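Local coordinates for protein 5-cytosine DNA methyltransferase (Entamoeba histolytica, PDB 3QV2) that probably methylates carbon 5 of cytosine in tRNA or DNA, using S-adenosyl-L-methionine as donor, as a member of the DNMT2-type methyltransferases, at residues E15-I20 with S83-P88; N168-Y173 with T232-K237; S248-I253 with R272-N277. All coordinates share one frame; numbering follows the deposited sequence.

In the fold
The three contacts follow one another along the chain, all within the C5-methyltransferase fold. Contact 1 lies at the ends of strands 11-16 and 79-82 of the six-stranded sheet and holds S-adenosyl-L-homocysteine. Contact 2 lies mainly in the loop leading into strand 172-178 of the same sheet; its centre is about 16 Å from that of contact 1. Contact 3 is about 27 Å from contact 1 between centres; it includes strand 249-251 of the small two-stranded sheet and leads into helix 276-282. Contacts 2 and 3 touch: Cys233 N lies 2.8 Å from Ser248 OG, a probable hydrogen bond, and Phe235 packs on Phe274. Packing runs from the loop before strand 172-178 to the small sheet.

Contact 1: residues E15-I20 with S83-P88; sequences EFFSGI and SPPCQP. With SAH (S-adenosyl-L-homocysteine), chain B.
Phe17 is turned so that CG lies anti to its carbonyl carbon (chi1 -41°), and this brings one face of its ring onto Pro84 and Pro85. Ser83 holds OG between its backbone N and carbonyl carbon (chi1 55°), where it meets the ligand's amino group. The two loops follow parallel strands of the Rossmann-like sheet. In C5-methyltransferases they correspond to motif I, the glycine-containing loop after the first strand, and motif IV, the Pro-Cys-Gln loop.

No hydrogen bond joins the two segments directly. The contact between them rests mainly on two CH-pi interactions on the same ring face. Pro84 CA and Pro85 CD each sit 4.0 Å from the centroid of the Phe17 ring, both displaced toward its rim. The proline side chains cross the phenylalanine at about a right angle.

S-adenosyl-L-homocysteine bridges the loops. Its ribose O4' is at the edge of the Phe17 ring and only 3.2 Å from Phe17 CB. Pro85 CG reaches the adenine at C8, 3.5 Å away. The amino N of the ligand donates to Ser83 OG over 2.6 Å. Gly19 CA packs at 3.6 Å against the ligand CB. Asp42, Asn63 and Leu64 supply further hydrogen bonds to the ligand, and Leu64 also packs on Phe17. Cys86, the predicted catalytic residue, follows the two prolines directly. At the carboxylate end, Ile20 N donates to ligand atom O over 2.9 Å, with an almost straight N-H...O angle of 179°.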
# COMPACT_ATOMS: atom_id res chain seq x y z
N GLU A 15 -4.99 12.60 4.47
CA GLU A 15 -4.22 11.43 4.07
C GLU A 15 -3.00 11.23 4.97
O GLU A 15 -1.89 11.62 4.62
CB GLU A 15 -3.80 11.56 2.60
CG GLU A 15 -3.35 10.27 1.94
CD GLU A 15 -3.17 10.43 0.44
OE1 GLU A 15 -2.80 9.44 -0.23
OE2 GLU A 15 -3.40 11.55 -0.08
N PHE A 16 -3.22 10.62 6.13
CA PHE A 16 -2.14 10.37 7.07
C PHE A 16 -1.16 9.35 6.52
O PHE A 16 -1.56 8.38 5.87
CB PHE A 16 -2.70 9.88 8.41
CG PHE A 16 -3.55 10.90 9.12
CD1 PHE A 16 -2.98 12.01 9.71
CD2 PHE A 16 -4.92 10.73 9.23
CE1 PHE A 16 -3.76 12.94 10.37
CE2 PHE A 16 -5.71 11.65 9.89
CZ PHE A 16 -5.12 12.76 10.46
N PHE A 17 0.13 9.56 6.79
CA PHE A 17 1.18 8.69 6.28
C PHE A 17 1.00 8.51 4.78
O PHE A 17 1.04 7.39 4.27
CB PHE A 17 1.15 7.33 6.99
CG PHE A 17 0.89 7.43 8.47
CD1 PHE A 17 1.91 7.75 9.35
CD2 PHE A 17 -0.38 7.21 8.98
CE1 PHE A 17 1.67 7.85 10.71
CE2 PHE A 17 -0.62 7.30 10.34
CZ PHE A 17 0.40 7.62 11.20
N SER A 18 0.81 9.62 4.08
CA SER A 18 0.43 9.62 2.67
C SER A 18 1.38 8.86 1.75
O SER A 18 0.96 8.33 0.73
CB SER A 18 0.26 11.06 2.17
OG SER A 18 1.35 11.87 2.56
N GLY A 19 2.66 8.82 2.10
CA GLY A 19 3.65 8.15 1.27
C GLY A 19 3.67 8.69 -0.15
O GLY A 19 3.93 9.88 -0.36
N ILE A 20 3.39 7.84 -1.12
CA ILE A 20 3.38 8.26 -2.52
C ILE A 20 1.96 8.46 -3.06
O ILE A 20 1.77 8.67 -4.25
CB ILE A 20 4.13 7.25 -3.43
CG1 ILE A 20 3.38 5.92 -3.49
CG2 ILE A 20 5.56 7.06 -2.95
CD1 ILE A 20 4.05 4.89 -4.38
N SER A 83 -2.33 4.48 6.30
CA SER A 83 -1.63 3.20 6.39
C SER A 83 -0.40 3.40 7.26
O SER A 83 0.69 3.68 6.76
CB SER A 83 -1.25 2.69 5.00
OG SER A 83 -0.50 3.66 4.29
N PRO A 84 -0.58 3.26 8.58
CA PRO A 84 0.46 3.52 9.58
C PRO A 84 1.69 2.65 9.37
O PRO A 84 1.58 1.60 8.75
CB PRO A 84 -0.23 3.14 10.90
CG PRO A 84 -1.69 3.27 10.63
CD PRO A 84 -1.85 2.84 9.20
N PRO A 85 2.85 3.10 9.88
CA PRO A 85 4.07 2.29 9.81
C PRO A 85 3.78 0.86 10.27
O PRO A 85 3.11 0.67 11.28
CB PRO A 85 5.00 2.99 10.79
CG PRO A 85 4.57 4.42 10.75
CD PRO A 85 3.07 4.38 10.57
N CYS A 86 4.29 -0.12 9.53
CA CYS A 86 3.95 -1.52 9.79
C CYS A 86 5.04 -2.28 10.53
O CYS A 86 4.85 -3.43 10.93
CB CYS A 86 3.64 -2.23 8.47
SG CYS A 86 5.02 -2.27 7.31
N GLN A 87 6.19 -1.64 10.72
CA GLN A 87 7.33 -2.28 11.37
C GLN A 87 6.99 -2.90 12.74
O GLN A 87 7.38 -4.04 13.01
CB GLN A 87 8.51 -1.31 11.51
CG GLN A 87 9.06 -0.80 10.19
CD GLN A 87 8.44 0.51 9.76
OE1 GLN A 87 7.30 0.82 10.12
NE2 GLN A 87 9.18 1.30 9.00
N PRO A 88 6.28 -2.16 13.60
CA PRO A 88 6.02 -2.64 14.96
C PRO A 88 5.25 -3.96 15.01
O PRO A 88 5.20 -4.60 16.07
CB PRO A 88 5.16 -1.53 15.57
CG PRO A 88 5.48 -0.32 14.77
CD PRO A 88 5.72 -0.81 13.38
N SAH B . 0.40 4.14 1.92
CA SAH B . 1.45 5.04 1.48
CB SAH B . 2.73 4.80 2.27
CG SAH B . 2.64 4.26 3.67
SD SAH B . 4.18 3.91 4.53
C SAH B . 1.67 4.86 -0.00
O SAH B . 2.81 5.11 -0.50
OXT SAH B . 0.72 4.46 -0.75
C5' SAH B . 4.21 4.80 6.08
C4' SAH B . 4.54 6.24 6.06
O4' SAH B . 4.25 6.78 7.30
C3' SAH B . 5.98 6.41 5.83
O3' SAH B . 6.20 6.98 4.59
C2' SAH B . 6.47 7.28 6.87
O2' SAH B . 7.21 8.31 6.32
C1' SAH B . 5.27 7.80 7.52
N9 SAH B . 5.51 8.12 8.90
C8 SAH B . 6.10 7.41 9.87
N7 SAH B . 6.08 8.15 10.99
C5 SAH B . 5.47 9.34 10.71
C6 SAH B . 5.18 10.47 11.47
N6 SAH B . 5.54 10.53 12.87
N1 SAH B . 4.56 11.50 10.87
C2 SAH B . 4.22 11.46 9.58
N3 SAH B . 4.48 10.39 8.83
C4 SAH B . 5.11 9.32 9.36

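Contact 2: residues N168-Y173 with T232-K237; sequences NSRTRY and TCCFTK
Arg170 NH1 donates to Phe235 O over 2.8 Å, and Asn168 ND2 donates to Thr232 OG1 over the same 2.8 Å. The arginine bond is bent at hydrogen (147°), yet the oxygen lies near the guanidinium plane and NH1 lies in the carbonyl plane. The hydrogen bond from Asn168 ND2 is nearly straight (175°), with the hydroxyl oxygen in the amide plane. Asn168 CG is anti to the backbone N (chi1 178°), which carries the amide across to Thr232. Ser169 N to Thr232 O, 2.9 Å, adds a backbone bond beside it.

One water ties the polar groups together. It donates to Asn168 OD1 and accepts from Arg170 NH1 and Phe235 N. Gly306 O takes NH2 of Arg170, so this extended side chain is held at both terminal nitrogens.

Cys234 CB comes to 3.1 Å from Ser169 O. Cys234 SG lies 3.6 Å from Arg170 NH1 and 3.9 Å from Arg172 NH1. Within its own segment, Arg172 bends at chi2, places its guanidinium over Arg170 CG and gives NH2 to Thr171 O. The Phe235 ring packs beyond this on Ile279 and Ile282 of helix 276-282. The Arg-Thr-Arg sequence matches motif VIII of C5-methyltransferases, near the predicted catalytic Cys86, and Cys-Phe-Thr at 234-236 matches the DNMT2 signature.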
# COMPACT_ATOMS: atom_id res chain seq x y z
N ASN A 168 -0.49 -10.61 -8.43
CA ASN A 168 0.48 -10.19 -7.43
C ASN A 168 0.02 -10.52 -6.01
O ASN A 168 -1.08 -10.14 -5.61
CB ASN A 168 0.79 -8.70 -7.55
CG ASN A 168 1.76 -8.22 -6.49
OD1 ASN A 168 1.37 -7.61 -5.49
ND2 ASN A 168 3.04 -8.49 -6.70
N SER A 169 0.87 -11.22 -5.27
CA SER A 169 0.55 -11.58 -3.90
C SER A 169 0.98 -10.50 -2.92
O SER A 169 2.18 -10.28 -2.72
CB SER A 169 1.20 -12.92 -3.53
OG SER A 169 0.66 -13.97 -4.30
N ARG A 170 0.01 -9.82 -2.33
CA ARG A 170 0.29 -8.81 -1.32
C ARG A 170 -0.79 -8.83 -0.25
O ARG A 170 -1.59 -7.90 -0.15
CB ARG A 170 0.41 -7.42 -1.94
CG ARG A 170 0.98 -6.37 -1.00
CD ARG A 170 1.11 -5.02 -1.69
NE ARG A 170 1.74 -4.03 -0.82
CZ ARG A 170 3.05 -3.80 -0.79
NH1 ARG A 170 3.87 -4.48 -1.58
NH2 ARG A 170 3.55 -2.88 0.04
N THR A 171 -0.82 -9.90 0.54
CA THR A 171 -1.81 -10.05 1.59
C THR A 171 -1.71 -8.93 2.62
O THR A 171 -0.68 -8.76 3.28
CB THR A 171 -1.65 -11.40 2.31
OG1 THR A 171 -1.71 -12.47 1.35
CG2 THR A 171 -2.74 -11.59 3.35
N ARG A 172 -2.78 -8.15 2.74
CA ARG A 172 -2.81 -7.03 3.67
C ARG A 172 -4.10 -6.99 4.49
O ARG A 172 -5.10 -7.64 4.14
CB ARG A 172 -2.63 -5.71 2.93
CG ARG A 172 -1.22 -5.50 2.38
CD ARG A 172 -0.19 -5.42 3.49
NE ARG A 172 1.11 -4.98 3.00
CZ ARG A 172 2.08 -5.80 2.61
NH1 ARG A 172 3.23 -5.31 2.18
NH2 ARG A 172 1.90 -7.11 2.66
N TYR A 173 -4.07 -6.24 5.58
CA TYR A 173 -5.22 -6.09 6.46
C TYR A 173 -5.87 -4.74 6.23
O TYR A 173 -5.18 -3.72 6.13
CB TYR A 173 -4.78 -6.24 7.92
CG TYR A 173 -5.89 -6.11 8.93
CD1 TYR A 173 -7.03 -6.89 8.86
CD2 TYR A 173 -5.78 -5.21 9.99
CE1 TYR A 173 -8.04 -6.78 9.79
CE2 TYR A 173 -6.78 -5.09 10.93
CZ TYR A 173 -7.91 -5.87 10.83
OH TYR A 173 -8.91 -5.76 11.76
N THR A 232 3.10 -12.66 -9.31
CA THR A 232 4.39 -12.19 -8.81
C THR A 232 4.34 -12.11 -7.29
O THR A 232 3.28 -11.91 -6.70
CB THR A 232 4.73 -10.80 -9.37
OG1 THR A 232 3.66 -9.89 -9.07
CG2 THR A 232 4.92 -10.86 -10.87
N CYS A 233 5.50 -12.26 -6.64
CA CYS A 233 5.56 -12.18 -5.19
C CYS A 233 5.43 -10.75 -4.69
O CYS A 233 5.51 -9.80 -5.47
CB CYS A 233 6.85 -12.82 -4.66
SG CYS A 233 6.88 -14.62 -4.74
N CYS A 234 5.22 -10.60 -3.39
CA CYS A 234 5.09 -9.28 -2.78
C CYS A 234 6.36 -8.45 -2.97
O CYS A 234 7.45 -8.88 -2.58
CB CYS A 234 4.76 -9.41 -1.30
SG CYS A 234 4.61 -7.83 -0.42
N PHE A 235 6.22 -7.28 -3.57
CA PHE A 235 7.34 -6.35 -3.69
C PHE A 235 7.51 -5.58 -2.39
O PHE A 235 6.57 -4.95 -1.91
CB PHE A 235 7.10 -5.37 -4.84
CG PHE A 235 7.17 -6.00 -6.21
CD1 PHE A 235 8.40 -6.30 -6.79
CD2 PHE A 235 6.02 -6.26 -6.93
CE1 PHE A 235 8.47 -6.86 -8.04
CE2 PHE A 235 6.08 -6.83 -8.19
CZ PHE A 235 7.31 -7.13 -8.74
N THR A 236 8.70 -5.64 -1.81
CA THR A 236 8.98 -4.93 -0.57
C THR A 236 10.03 -3.84 -0.76
O THR A 236 10.58 -3.67 -1.85
CB THR A 236 9.43 -5.88 0.56
OG1 THR A 236 10.76 -6.33 0.31
CG2 THR A 236 8.49 -7.07 0.67
N LYS A 237 10.30 -3.11 0.32
CA LYS A 237 11.18 -1.95 0.28
C LYS A 237 12.57 -2.23 -0.31
O LYS A 237 13.09 -1.43 -1.07
CB LYS A 237 11.33 -1.38 1.70
CG LYS A 237 12.01 -0.03 1.77
CD LYS A 237 11.95 0.52 3.19
CE LYS A 237 12.44 1.96 3.26
NZ LYS A 237 12.28 2.53 4.63
O HOH W 1 3.51 -5.92 -4.13

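Contact 3: residues S248-I253 with R272-N277; sequences SIYCPI and RYFTPN
The Phe274 ring carries Tyr250 CB over one face, a CH-pi contact 4.0 Å from the centroid, and has Ser248 O at its edge, 3.4 Å from CD2. The Tyr250 and Phe274 rings themselves meet only obliquely, their planes at 36°. Tyr250 CD2 in turn lies over one face of the Arg272 guanidinium, 3.7 Å from NH2. The two side chains run side by side in the same direction, with the flat groups 68° apart.

Tyr250 and Arg272 also form an antiparallel hydrogen-bonded pair. Tyr250 N donates to Arg272 O over 2.9 Å, and Arg272 N returns a bond to Tyr250 O over 3.1 Å. Farther along, Ile249 CG2 packs on Tyr273 CD1 at 3.7 Å.

The charged end of Arg272 is held by a salt bridge from NH1 to Glu278. That glutamate also accepts from Thr275 N, while the Thr275 side chain caps a backbone N of the helix start. The reciprocal bonds make a capping box at helix 276-282. The Arg-Tyr-Phe-Thr sequence, followed by Glu278, resembles motif IX of C5-methyltransferases, here packed against strand 249-251.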
# COMPACT_ATOMS: atom_id res chain seq x y z
N SER A 248 9.56 -11.05 -6.75
CA SER A 248 9.97 -11.97 -7.80
C SER A 248 10.80 -11.25 -8.85
O SER A 248 10.82 -10.02 -8.91
CB SER A 248 8.75 -12.61 -8.46
OG SER A 248 7.92 -13.25 -7.51
N ILE A 249 11.50 -12.03 -9.68
CA ILE A 249 12.17 -11.48 -10.86
C ILE A 249 11.59 -12.13 -12.11
O ILE A 249 10.90 -13.15 -12.03
CB ILE A 249 13.69 -11.69 -10.82
CG1 ILE A 249 14.04 -13.17 -10.68
CG2 ILE A 249 14.31 -10.89 -9.68
CD1 ILE A 249 15.53 -13.45 -10.73
N TYR A 250 11.87 -11.55 -13.27
CA TYR A 250 11.20 -11.95 -14.50
C TYR A 250 12.09 -12.65 -15.52
O TYR A 250 13.23 -12.24 -15.76
CB TYR A 250 10.52 -10.73 -15.14
CG TYR A 250 9.92 -10.99 -16.50
CD1 TYR A 250 8.86 -11.87 -16.66
CD2 TYR A 250 10.39 -10.34 -17.63
CE1 TYR A 250 8.30 -12.11 -17.90
CE2 TYR A 250 9.84 -10.56 -18.88
CZ TYR A 250 8.79 -11.45 -19.00
OH TYR A 250 8.23 -11.68 -20.24
N CYS A 251 11.56 -13.71 -16.13
CA CYS A 251 12.23 -14.40 -17.22
C CYS A 251 11.45 -14.18 -18.51
O CYS A 251 10.31 -14.62 -18.64
CB CYS A 251 12.32 -15.90 -16.92
SG CYS A 251 13.15 -16.88 -18.20
N PRO A 252 12.07 -13.49 -19.47
CA PRO A 252 11.44 -13.11 -20.73
C PRO A 252 11.53 -14.21 -21.78
O PRO A 252 11.01 -14.05 -22.89
CB PRO A 252 12.25 -11.89 -21.19
CG PRO A 252 13.43 -11.78 -20.21
CD PRO A 252 13.47 -13.05 -19.43
N ILE A 253 12.20 -15.30 -21.44
CA ILE A 253 12.40 -16.40 -22.38
C ILE A 253 11.28 -17.44 -22.31
O ILE A 253 10.93 -18.05 -23.32
CB ILE A 253 13.77 -17.09 -22.17
CG1 ILE A 253 14.81 -16.51 -23.14
CG2 ILE A 253 13.66 -18.59 -22.36
CD1 ILE A 253 15.00 -15.01 -23.02
N ARG A 272 15.83 -10.58 -15.13
CA ARG A 272 15.96 -9.18 -14.74
C ARG A 272 14.97 -8.83 -13.64
O ARG A 272 13.95 -9.50 -13.48
CB ARG A 272 15.71 -8.26 -15.94
CG ARG A 272 14.28 -8.26 -16.45
CD ARG A 272 14.04 -7.14 -17.45
NE ARG A 272 12.71 -7.21 -18.05
CZ ARG A 272 11.64 -6.59 -17.57
NH1 ARG A 272 11.73 -5.85 -16.48
NH2 ARG A 272 10.47 -6.72 -18.19
N TYR A 273 15.28 -7.79 -12.87
CA TYR A 273 14.33 -7.27 -11.90
C TYR A 273 13.22 -6.56 -12.65
O TYR A 273 13.42 -6.07 -13.76
CB TYR A 273 15.00 -6.28 -10.95
CG TYR A 273 16.19 -6.82 -10.20
CD1 TYR A 273 16.03 -7.70 -9.13
CD2 TYR A 273 17.48 -6.44 -10.55
CE1 TYR A 273 17.13 -8.18 -8.44
CE2 TYR A 273 18.58 -6.92 -9.86
CZ TYR A 273 18.40 -7.79 -8.81
OH TYR A 273 19.49 -8.27 -8.13
N PHE A 274 12.04 -6.50 -12.04
CA PHE A 274 10.98 -5.64 -12.56
C PHE A 274 11.39 -4.20 -12.32
O PHE A 274 11.99 -3.88 -11.29
CB PHE A 274 9.65 -5.94 -11.87
CG PHE A 274 9.06 -7.27 -12.23
CD1 PHE A 274 8.34 -7.42 -13.40
CD2 PHE A 274 9.20 -8.37 -11.40
CE1 PHE A 274 7.78 -8.64 -13.74
CE2 PHE A 274 8.65 -9.59 -11.73
CZ PHE A 274 7.93 -9.73 -12.91
N THR A 275 11.09 -3.32 -13.27
CA THR A 275 11.43 -1.91 -13.14
C THR A 275 10.47 -1.22 -12.17
O THR A 275 9.39 -1.74 -11.90
CB THR A 275 11.37 -1.19 -14.49
OG1 THR A 275 10.00 -1.03 -14.89
CG2 THR A 275 12.12 -1.97 -15.56
N PRO A 276 10.87 -0.06 -11.64
CA PRO A 276 9.98 0.70 -10.76
C PRO A 276 8.63 0.96 -11.43
O PRO A 276 7.59 0.84 -10.79
CB PRO A 276 10.73 2.02 -10.57
CG PRO A 276 12.17 1.67 -10.76
CD PRO A 276 12.19 0.59 -11.81
N ASN A 277 8.67 1.31 -12.71
CA ASN A 277 7.47 1.61 -13.46
C ASN A 277 6.54 0.41 -13.58
O ASN A 277 5.32 0.55 -13.59
CB ASN A 277 7.83 2.14 -14.85
CG ASN A 277 6.65 2.75 -15.58
OD1 ASN A 277 6.11 2.16 -16.52
ND2 ASN A 277 6.23 3.93 -15.14